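PDB 4NAR: putative uronate isomerase from Thermotoga maritima, which may interconvert the enantiomers of lactate or a related hydroxy acid, as in the lactate racemase family whose N-terminal domain it carries. Local coordinates for residues Ile132-Asn135 with Arg136-Glu140; Gly169-Ser172 with Thr173-Asp177; Met186-Pro189 with Lys190-Thr194; Tyr290-Arg294 with Pro295-Ala299. All blocks are in the same frame, centred on the assembly; numbering follows the deposited sequence.

Interaction 1: Ile132-Asn135 with Arg136-Glu140; sequences IKVN and RLLFE
An Asx turn closes the end of strand 130-135, with the side-chain oxygen of N135 receiving the backbone N-H of L137. OD1 of N135 sits 3.0 Å from L137 N, and the bond is nearly straight at 163°, with the donor in the amide plane and on a lone pair. N135 CG lies anti to the backbone N (chi1 -161°), which carries the amide forward along the chain. Its other arm, ND2, bonds to H99 ND1, so both ends of the group are held and its flip is fixed. Next comes the 3-10 turn of residues 136-138. L138 N donates to N135 O across 3.3 Å, and F139 N follows with R136 O at 3.0 Å. On the apolar side CG2 of V134 meets the edge of the F139 ring, 3.7 Å from CE2 and close to the ring plane, while L138 CD1 lies 4.2 Å from the same methyl. L138 CB rests over one face of that ring. Helix 198-213 packs beside V134 through I210. Farther out, E140 OE2 stands over the guanidinium face of R136, 3.4 Å from NH2, an attraction of charges with no N-H aimed at the oxygen.

Interaction 2: Gly169-Ser172 with Thr173-Asp177; sequences GIAS and TEVVD
V176 N donates to S172 O across 3.3 Å at 153°, a weak bond but the one hydrogen bond that joins the loop residues 169-172 to the helix start. Methyls lie around the same oxygen as plain contacts, V176 CG2 at 3.2 Å from S172 O and V175 CG1 at 3.6 Å. S172 occupies the N-cap position, yet its hydroxyl caps nothing: with chi1 at 48° OG sits between the backbone N and the carbonyl carbon, and it bonds instead to the carbonyl oxygen of K133. The E174 carboxylate, brought round by a bend at chi2 (91°), places OE1 3.7 Å from S172 OG, too far for a bond, and its OE2 forms a salt bridge with NZ of the same K133. Helical bonding is firmer one step on, where D177 N lies 2.8 Å from T173 O. Before the helix, the A171 methyl lies against both valines, CB being 4.1 Å from V176 CG2 and 4.2 Å from V175 CG1. A sulfate ion is bound about 4 Å from the V176 side chain, perhaps marking a pocket. The loop residue A171 packs on V134 and the helix residue E174 on P131, both of strand 130-135, while V176 and D177 touch N348 of helix 347-357.

Interaction 3: Met186-Pro189 with Lys190-Thr194; sequences MGIP and KLIGT
G187 O collects two N-H groups from the short helix that follows it: L191 N, 2.9 Å away at 148°, and K190 N, a weak bond at 3.2 Å. The amide of K190 has a second acceptor in a water 3.1 Å from K190 N, which in turn donates to M186 O. Next along, I192 N reaches I188 O at 2.9 Å and 161°. P189 has no N-H to offer; its carbonyl oxygen accepts a hydrogen bond from a second water, which also donates to I192 O, and R294 NH2 is a further partner of I192 O. These bonds build the single-turn helix 188-191, separated from helix 173-186 by G187, whose positive phi (94°) makes the break. A type II beta turn from L191 to T194 then leads the chain off, with G193 at its third position. L191 O accepts both T194 groups, OG1 at 2.6 Å on a lone pair and N weakly, while T194 OG1 is itself bonded to N197 ND2. Around this polar frame the side chains pack simply: the M186 side chain (selenomethionine) crosses that of L191 at about a right angle, SE 3.9 Å from CD1, and the I188 and I192 CG2 methyls lie side by side, 4.0 Å apart.

Interaction 4: Tyr290-Arg294 with Pro295-Ala299; sequences YKLQR and PGVMA
P295 takes the second position of a type II beta turn that runs from R294 to V297. The side chain of R294 runs extended away from the proline, and its NH1 ends in a salt bridge to D421. G296 follows with a positive phi of 89°, so that P295 and G296 fill the two central corners of the turn. V297 N closes it, donating to R294 O across 3.2 Å at 162°. The valine also splits its two methyls between neighbours: CG2 is 4.0 Å from R294 CB, and CG1 is 4.2 Å from L292 CD2. Next, M298 N donates a hydrogen bond to a water 3.2 Å away. That water donates to R294 O at 2.6 Å and to L292 O at 3.0 Å, tying the loop to the start of strand 298-299 and giving R294 O a second donor. The selenomethionine side chain of M298 folds at chi2 (-69°), and its terminal CE returns to the leucine, 3.5 Å from L292 CB, with CG and both CD methyls of L292 close behind. At A299 the chain is in strand 298-299, and V297 and A299 both bond through their backbones to L268. L292 and M298 pack on A271 of strand 268-274, while L292 and V297 also touch Y420 of strand 419-422; the loop thus touches both strands, with helix 347-357 meeting it at Y290.

All four contacts are local and follow one another in series, none nesting in or crossing another. Interaction 1 turns the chain at the end of strand 130-135, and interaction 2 leads into helix 173-186. They touch through K133 and by L138 packing on I170, joining the strand to the helix start. Interaction 3 starts on the last residue of that helix, about 11 Å from interaction 2 between nearest atoms. Nearly a hundred residues later interaction 4 returns to it, where I188 packs on Y290 and P189 on Q293, so helix 188-191 meets the loop before strand 298-299. Interactions 1 and 4 sit on opposite sides of the chain's centre.

Interaction 1: Ile132-Asn135 with Arg136-Glu140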
loop_
_atom_site.group_PDB
_atom_site.type_symbol
_atom_site.label_atom_id
_atom_site.label_comp_id
_atom_site.label_asym_id
_atom_site.label_seq_id
_atom_site.Cartn_x
_atom_site.Cartn_y
_atom_site.Cartn_z
ATOM N N ILE A 132 -19.526 2.809 -3.445
ATOM C CA ILE A 132 -18.262 2.477 -4.096
ATOM C C ILE A 132 -18.049 3.380 -5.304
ATOM O O ILE A 132 -18.800 3.310 -6.284
ATOM C CB ILE A 132 -18.234 0.996 -4.553
ATOM C CG1 ILE A 132 -18.374 0.076 -3.340
ATOM C CG2 ILE A 132 -16.950 0.667 -5.293
ATOM C CD1 ILE A 132 -19.648 -0.725 -3.358
ATOM N N LYS A 133 -17.016 4.214 -5.235
ATOM C CA LYS A 133 -16.720 5.157 -6.309
ATOM C C LYS A 133 -15.263 5.042 -6.750
ATOM O O LYS A 133 -14.337 5.161 -5.923
ATOM C CB LYS A 133 -17.009 6.588 -5.853
ATOM C CG LYS A 133 -18.424 6.802 -5.351
ATOM C CD LYS A 133 -18.604 8.232 -4.890
ATOM C CE LYS A 133 -19.859 8.383 -4.039
ATOM N NZ LYS A 133 -19.629 9.389 -2.958
ATOM N N VAL A 134 -15.060 4.816 -8.049
ATOM C CA VAL A 134 -13.720 4.644 -8.582
ATOM C C VAL A 134 -13.505 5.530 -9.810
ATOM O O VAL A 134 -14.488 6.043 -10.390
ATOM C CB VAL A 134 -13.452 3.164 -8.922
ATOM C CG1 VAL A 134 -13.407 2.348 -7.637
ATOM C CG2 VAL A 134 -14.532 2.634 -9.863
ATOM N N ASN A 135 -12.232 5.722 -10.181
ATOM C CA ASN A 135 -11.882 6.619 -11.279
ATOM C C ASN A 135 -12.731 6.283 -12.488
ATOM O O ASN A 135 -12.854 5.094 -12.845
ATOM C CB ASN A 135 -10.408 6.495 -11.674
ATOM C CG ASN A 135 -9.931 7.700 -12.470
ATOM O OD1 ASN A 135 -10.361 7.913 -13.601
ATOM N ND2 ASN A 135 -9.068 8.516 -11.862
ATOM N N ARG A 136 -13.326 7.302 -13.109
ATOM C CA ARG A 136 -14.286 7.043 -14.185
ATOM C C ARG A 136 -13.597 6.503 -15.443
ATOM O O ARG A 136 -14.261 5.937 -16.324
ATOM C CB ARG A 136 -15.137 8.276 -14.488
ATOM C CG ARG A 136 -14.324 9.537 -14.680
ATOM C CD ARG A 136 -15.223 10.685 -15.105
ATOM N NE ARG A 136 -14.672 11.347 -16.288
ATOM C CZ ARG A 136 -15.198 11.276 -17.509
ATOM N NH1 ARG A 136 -16.317 10.590 -17.722
ATOM N NH2 ARG A 136 -14.610 11.911 -18.517
ATOM N N LEU A 137 -12.270 6.635 -15.502
ATOM C CA LEU A 137 -11.497 6.054 -16.605
ATOM C C LEU A 137 -11.746 4.564 -16.813
ATOM O O LEU A 137 -11.768 4.097 -17.954
ATOM C CB LEU A 137 -9.997 6.304 -16.451
ATOM C CG LEU A 137 -9.425 7.581 -17.079
ATOM C CD1 LEU A 137 -8.007 7.787 -16.556
ATOM C CD2 LEU A 137 -9.417 7.496 -18.608
ATOM N N LEU A 138 -11.945 3.821 -15.723
ATOM C CA LEU A 138 -12.274 2.397 -15.828
ATOM C C LEU A 138 -13.420 2.072 -16.777
ATOM O O LEU A 138 -13.491 0.948 -17.277
ATOM C CB LEU A 138 -12.605 1.803 -14.462
ATOM C CG LEU A 138 -11.372 1.618 -13.586
ATOM C CD1 LEU A 138 -11.758 0.808 -12.355
ATOM C CD2 LEU A 138 -10.232 0.962 -14.377
ATOM N N PHE A 139 -14.307 3.038 -17.026
ATOM C CA PHE A 139 -15.539 2.756 -17.769
ATOM C C PHE A 139 -15.640 3.435 -19.125
ATOM O O PHE A 139 -16.703 3.424 -19.745
ATOM C CB PHE A 139 -16.762 3.069 -16.902
ATOM C CG PHE A 139 -16.632 2.517 -15.514
ATOM C CD1 PHE A 139 -16.712 1.139 -15.290
ATOM C CD2 PHE A 139 -16.359 3.357 -14.446
ATOM C CE1 PHE A 139 -16.553 0.615 -14.011
ATOM C CE2 PHE A 139 -16.194 2.842 -13.160
ATOM C CZ PHE A 139 -16.288 1.462 -12.941
ATOM N N GLU A 140 -14.537 4.018 -19.578
ATOM C CA GLU A 140 -14.478 4.614 -20.914
ATOM C C GLU A 140 -14.275 3.541 -21.989
ATOM O O GLU A 140 -14.155 2.356 -21.664
ATOM C CB GLU A 140 -13.382 5.673 -20.976
ATOM C CG GLU A 140 -13.285 6.439 -19.677
ATOM C CD GLU A 140 -13.105 7.921 -19.881
ATOM O OE1 GLU A 140 -12.528 8.306 -20.928
ATOM O OE2 GLU A 140 -13.548 8.694 -18.996
#

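Interaction 2: Gly169-Ser172 with Thr173-Asp177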
loop_
_atom_site.group_PDB
_atom_site.type_symbol
_atom_site.label_atom_id
_atom_site.label_comp_id
_atom_site.label_asym_id
_atom_site.label_seq_id
_atom_site.Cartn_x
_atom_site.Cartn_y
_atom_site.Cartn_z
ATOM N N GLY A 169 -6.311 1.867 -4.562
ATOM C CA GLY A 169 -5.549 2.464 -5.652
ATOM C C GLY A 169 -6.195 3.582 -6.463
ATOM O O GLY A 169 -5.599 4.660 -6.653
ATOM N N ILE A 170 -7.407 3.336 -6.952
ATOM C CA ILE A 170 -8.084 4.313 -7.791
ATOM C C ILE A 170 -9.519 4.511 -7.315
ATOM O O ILE A 170 -10.454 4.710 -8.109
ATOM C CB ILE A 170 -8.077 3.863 -9.260
ATOM C CG1 ILE A 170 -8.732 2.478 -9.367
ATOM C CG2 ILE A 170 -6.639 3.864 -9.820
ATOM C CD1 ILE A 170 -8.782 1.922 -10.746
ATOM N N ALA A 171 -9.680 4.460 -6.003
ATOM C CA ALA A 171 -10.999 4.541 -5.395
ATOM C C ALA A 171 -11.170 5.900 -4.700
ATOM O O ALA A 171 -10.635 6.942 -5.152
ATOM C CB ALA A 171 -11.198 3.387 -4.414
ATOM N N SER A 172 -11.898 5.887 -3.589
ATOM C CA SER A 172 -12.129 7.108 -2.852
ATOM C C SER A 172 -12.466 6.843 -1.394
ATOM O O SER A 172 -12.453 5.697 -0.920
ATOM C CB SER A 172 -13.219 7.949 -3.529
ATOM O OG SER A 172 -14.362 7.167 -3.842
ATOM N N THR A 173 -12.821 7.930 -0.721
ATOM C CA THR A 173 -12.833 8.027 0.725
ATOM C C THR A 173 -13.667 6.998 1.478
ATOM O O THR A 173 -13.174 6.374 2.420
ATOM C CB THR A 173 -13.286 9.433 1.130
ATOM O OG1 THR A 173 -12.296 10.359 0.678
ATOM C CG2 THR A 173 -13.422 9.548 2.634
ATOM N N GLU A 174 -14.926 6.838 1.083
ATOM C CA GLU A 174 -15.854 6.065 1.899
ATOM C C GLU A 174 -15.423 4.614 2.023
ATOM O O GLU A 174 -15.270 4.110 3.145
ATOM C CB GLU A 174 -17.294 6.146 1.384
ATOM C CG GLU A 174 -17.817 7.553 1.192
ATOM C CD GLU A 174 -17.561 8.062 -0.228
ATOM O OE1 GLU A 174 -16.462 7.769 -0.801
ATOM O OE2 GLU A 174 -18.466 8.747 -0.772
ATOM N N VAL A 175 -15.215 3.946 0.886
ATOM C CA VAL A 175 -14.875 2.533 0.932
ATOM C C VAL A 175 -13.482 2.306 1.546
ATOM O O VAL A 175 -13.251 1.307 2.248
ATOM C CB VAL A 175 -15.003 1.868 -0.471
ATOM C CG1 VAL A 175 -14.025 2.523 -1.488
ATOM C CG2 VAL A 175 -14.819 0.348 -0.383
ATOM N N VAL A 176 -12.570 3.247 1.313
ATOM C CA VAL A 176 -11.205 3.128 1.817
ATOM C C VAL A 176 -11.149 3.340 3.349
ATOM O O VAL A 176 -10.423 2.628 4.066
ATOM C CB VAL A 176 -10.248 4.073 1.043
ATOM C CG1 VAL A 176 -8.867 4.166 1.731
ATOM C CG2 VAL A 176 -10.130 3.613 -0.447
ATOM N N ASP A 177 -11.926 4.299 3.849
ATOM C CA ASP A 177 -12.051 4.503 5.293
ATOM C C ASP A 177 -12.534 3.213 5.956
ATOM O O ASP A 177 -11.995 2.781 6.995
ATOM C CB ASP A 177 -13.046 5.628 5.606
ATOM C CG ASP A 177 -12.433 7.031 5.450
ATOM O OD1 ASP A 177 -11.384 7.188 4.766
ATOM O OD2 ASP A 177 -13.020 7.985 6.017
#

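Interaction 3: Met186-Pro189 with Lys190-Thr194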
loop_
_atom_site.group_PDB
_atom_site.type_symbol
_atom_site.label_atom_id
_atom_site.label_comp_id
_atom_site.label_asym_id
_atom_site.label_seq_id
_atom_site.Cartn_x
_atom_site.Cartn_y
_atom_site.Cartn_z
HETATM N N MSE A 186 -9.154 -5.616 13.757
HETATM C CA MSE A 186 -8.379 -6.848 13.881
HETATM C C MSE A 186 -6.947 -6.517 14.333
HETATM O O MSE A 186 -6.411 -7.138 15.259
HETATM C CB MSE A 186 -8.373 -7.639 12.563
HETATM C CG MSE A 186 -7.458 -8.862 12.587
HETATM SE SE MSE A 186 -7.586 -10.089 11.042
HETATM C CE MSE A 186 -9.295 -10.947 11.497
ATOM N N GLY A 187 -6.326 -5.543 13.674
ATOM C CA GLY A 187 -5.030 -5.070 14.112
ATOM C C GLY A 187 -3.866 -5.743 13.411
ATOM O O GLY A 187 -3.909 -6.937 13.116
ATOM N N ILE A 188 -2.825 -4.954 13.152
ATOM C CA ILE A 188 -1.624 -5.420 12.458
ATOM C C ILE A 188 -1.069 -6.768 12.937
ATOM O O ILE A 188 -0.876 -7.671 12.096
ATOM C CB ILE A 188 -0.513 -4.334 12.461
ATOM C CG1 ILE A 188 -0.940 -3.154 11.579
ATOM C CG2 ILE A 188 0.838 -4.923 12.032
ATOM C CD1 ILE A 188 -0.014 -1.981 11.662
ATOM N N PRO A 189 -0.820 -6.918 14.265
ATOM C CA PRO A 189 -0.204 -8.184 14.711
ATOM C C PRO A 189 -0.932 -9.430 14.195
ATOM O O PRO A 189 -0.259 -10.359 13.755
ATOM C CB PRO A 189 -0.277 -8.109 16.245
ATOM C CG PRO A 189 -0.271 -6.615 16.536
ATOM C CD PRO A 189 -1.062 -5.993 15.398
ATOM N N LYS A 190 -2.267 -9.441 14.208
ATOM C CA LYS A 190 -3.010 -10.587 13.674
ATOM C C LYS A 190 -3.110 -10.558 12.144
ATOM O O LYS A 190 -3.055 -11.603 11.480
ATOM C CB LYS A 190 -4.414 -10.644 14.268
ATOM C CG LYS A 190 -4.439 -10.673 15.782
ATOM C CD LYS A 190 -5.095 -11.935 16.315
ATOM C CE LYS A 190 -5.499 -11.761 17.787
ATOM N NZ LYS A 190 -5.412 -13.053 18.548
ATOM N N LEU A 191 -3.260 -9.357 11.589
ATOM C CA LEU A 191 -3.641 -9.202 10.183
ATOM C C LEU A 191 -2.485 -9.327 9.173
ATOM O O LEU A 191 -2.587 -10.080 8.187
ATOM C CB LEU A 191 -4.402 -7.878 9.977
ATOM C CG LEU A 191 -5.097 -7.670 8.622
ATOM C CD1 LEU A 191 -6.505 -7.089 8.802
ATOM C CD2 LEU A 191 -4.255 -6.775 7.706
ATOM N N ILE A 192 -1.396 -8.592 9.404
ATOM C CA ILE A 192 -0.324 -8.519 8.405
ATOM C C ILE A 192 0.167 -9.910 7.952
ATOM O O ILE A 192 0.303 -10.833 8.771
ATOM C CB ILE A 192 0.854 -7.636 8.890
ATOM C CG1 ILE A 192 1.748 -7.234 7.711
ATOM C CG2 ILE A 192 1.651 -8.321 10.015
ATOM C CD1 ILE A 192 2.651 -6.025 8.009
ATOM N N GLY A 193 0.377 -10.070 6.643
ATOM C CA GLY A 193 0.801 -11.354 6.099
ATOM C C GLY A 193 -0.220 -12.499 6.141
ATOM O O GLY A 193 0.166 -13.670 6.110
ATOM N N THR A 194 -1.513 -12.177 6.199
ATOM C CA THR A 194 -2.575 -13.169 6.016
ATOM C C THR A 194 -3.234 -12.962 4.652
ATOM O O THR A 194 -3.496 -11.826 4.257
ATOM C CB THR A 194 -3.674 -13.035 7.094
ATOM O OG1 THR A 194 -4.277 -11.730 7.004
ATOM C CG2 THR A 194 -3.102 -13.247 8.495
HETATM O O HOH W 1 -3.869 -7.651 16.107
HETATM O O HOH W 2 0.226 -11.280 11.374
#

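Interaction 4: Tyr290-Arg294 with Pro295-Ala299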
loop_
_atom_site.group_PDB
_atom_site.type_symbol
_atom_site.label_atom_id
_atom_site.label_comp_id
_atom_site.label_asym_id
_atom_site.label_seq_id
_atom_site.Cartn_x
_atom_site.Cartn_y
_atom_site.Cartn_z
ATOM N N TYR A 290 5.066 -0.951 11.262
ATOM C CA TYR A 290 4.156 -2.079 10.997
ATOM C C TYR A 290 4.894 -3.407 10.825
ATOM O O TYR A 290 4.416 -4.451 11.288
ATOM C CB TYR A 290 3.305 -1.869 9.740
ATOM C CG TYR A 290 2.759 -0.479 9.538
ATOM C CD1 TYR A 290 2.287 0.282 10.607
ATOM C CD2 TYR A 290 2.711 0.081 8.266
ATOM C CE1 TYR A 290 1.787 1.550 10.408
ATOM C CE2 TYR A 290 2.211 1.359 8.056
ATOM C CZ TYR A 290 1.752 2.090 9.130
ATOM O OH TYR A 290 1.262 3.364 8.922
ATOM N N LYS A 291 6.041 -3.378 10.143
ATOM C CA LYS A 291 6.747 -4.626 9.822
ATOM C C LYS A 291 7.389 -5.282 11.040
ATOM O O LYS A 291 7.872 -6.415 10.953
ATOM C CB LYS A 291 7.800 -4.422 8.728
ATOM C CG LYS A 291 7.222 -3.984 7.387
ATOM C CD LYS A 291 6.147 -4.943 6.912
ATOM C CE LYS A 291 6.222 -5.152 5.403
ATOM N NZ LYS A 291 5.868 -3.957 4.562
ATOM N N LEU A 292 7.364 -4.583 12.174
ATOM C CA LEU A 292 7.973 -5.098 13.392
ATOM C C LEU A 292 6.952 -5.428 14.491
ATOM O O LEU A 292 7.326 -5.606 15.652
ATOM C CB LEU A 292 9.017 -4.097 13.903
ATOM C CG LEU A 292 10.189 -3.846 12.926
ATOM C CD1 LEU A 292 11.097 -2.691 13.375
ATOM C CD2 LEU A 292 11.004 -5.139 12.684
ATOM N N GLN A 293 5.673 -5.533 14.132
ATOM C CA GLN A 293 4.615 -5.654 15.151
ATOM C C GLN A 293 4.014 -7.042 15.394
ATOM O O GLN A 293 3.095 -7.175 16.210
ATOM C CB GLN A 293 3.482 -4.661 14.875
ATOM C CG GLN A 293 3.853 -3.212 15.148
ATOM C CD GLN A 293 2.668 -2.272 14.983
ATOM O OE1 GLN A 293 1.517 -2.616 15.326
ATOM N NE2 GLN A 293 2.938 -1.081 14.434
ATOM N N ARG A 294 4.496 -8.069 14.695
ATOM C CA ARG A 294 4.162 -9.428 15.109
ATOM C C ARG A 294 4.532 -9.640 16.577
ATOM O O ARG A 294 5.509 -9.050 17.078
ATOM C CB ARG A 294 4.801 -10.472 14.199
ATOM C CG ARG A 294 3.954 -10.667 12.954
ATOM C CD ARG A 294 4.240 -11.950 12.225
ATOM N NE ARG A 294 3.203 -12.157 11.222
ATOM C CZ ARG A 294 3.313 -12.968 10.174
ATOM N NH1 ARG A 294 4.425 -13.674 9.988
ATOM N NH2 ARG A 294 2.306 -13.062 9.305
ATOM N N PRO A 295 3.724 -10.443 17.289
ATOM C CA PRO A 295 3.957 -10.568 18.732
ATOM C C PRO A 295 5.322 -11.192 19.008
ATOM O O PRO A 295 5.705 -12.163 18.326
ATOM C CB PRO A 295 2.825 -11.493 19.201
ATOM C CG PRO A 295 2.325 -12.182 17.978
ATOM C CD PRO A 295 2.562 -11.232 16.834
ATOM N N GLY A 296 6.049 -10.618 19.969
ATOM C CA GLY A 296 7.359 -11.121 20.340
ATOM C C GLY A 296 8.527 -10.526 19.558
ATOM O O GLY A 296 9.693 -10.737 19.935
ATOM N N VAL A 297 8.243 -9.796 18.472
ATOM C CA VAL A 297 9.337 -9.242 17.665
ATOM C C VAL A 297 10.070 -8.103 18.386
ATOM O O VAL A 297 11.305 -8.056 18.419
ATOM C CB VAL A 297 8.894 -8.846 16.231
ATOM C CG1 VAL A 297 9.992 -8.098 15.518
ATOM C CG2 VAL A 297 8.562 -10.089 15.434
HETATM N N MSE A 298 9.310 -7.210 18.999
HETATM C CA MSE A 298 9.906 -6.137 19.785
HETATM C C MSE A 298 9.855 -6.490 21.274
HETATM O O MSE A 298 8.847 -7.012 21.761
HETATM C CB MSE A 298 9.167 -4.819 19.535
HETATM C CG MSE A 298 9.224 -4.355 18.108
HETATM SE SE MSE A 298 11.039 -3.813 17.680
HETATM C CE MSE A 298 11.349 -5.098 16.321
ATOM N N ALA A 299 10.942 -6.224 21.991
ATOM C CA ALA A 299 10.921 -6.354 23.449
ATOM C C ALA A 299 10.013 -5.258 24.021
ATOM O O ALA A 299 9.961 -4.142 23.472
ATOM C CB ALA A 299 12.333 -6.224 24.014
HETATM O O HOH W 3 6.253 -6.833 18.164
#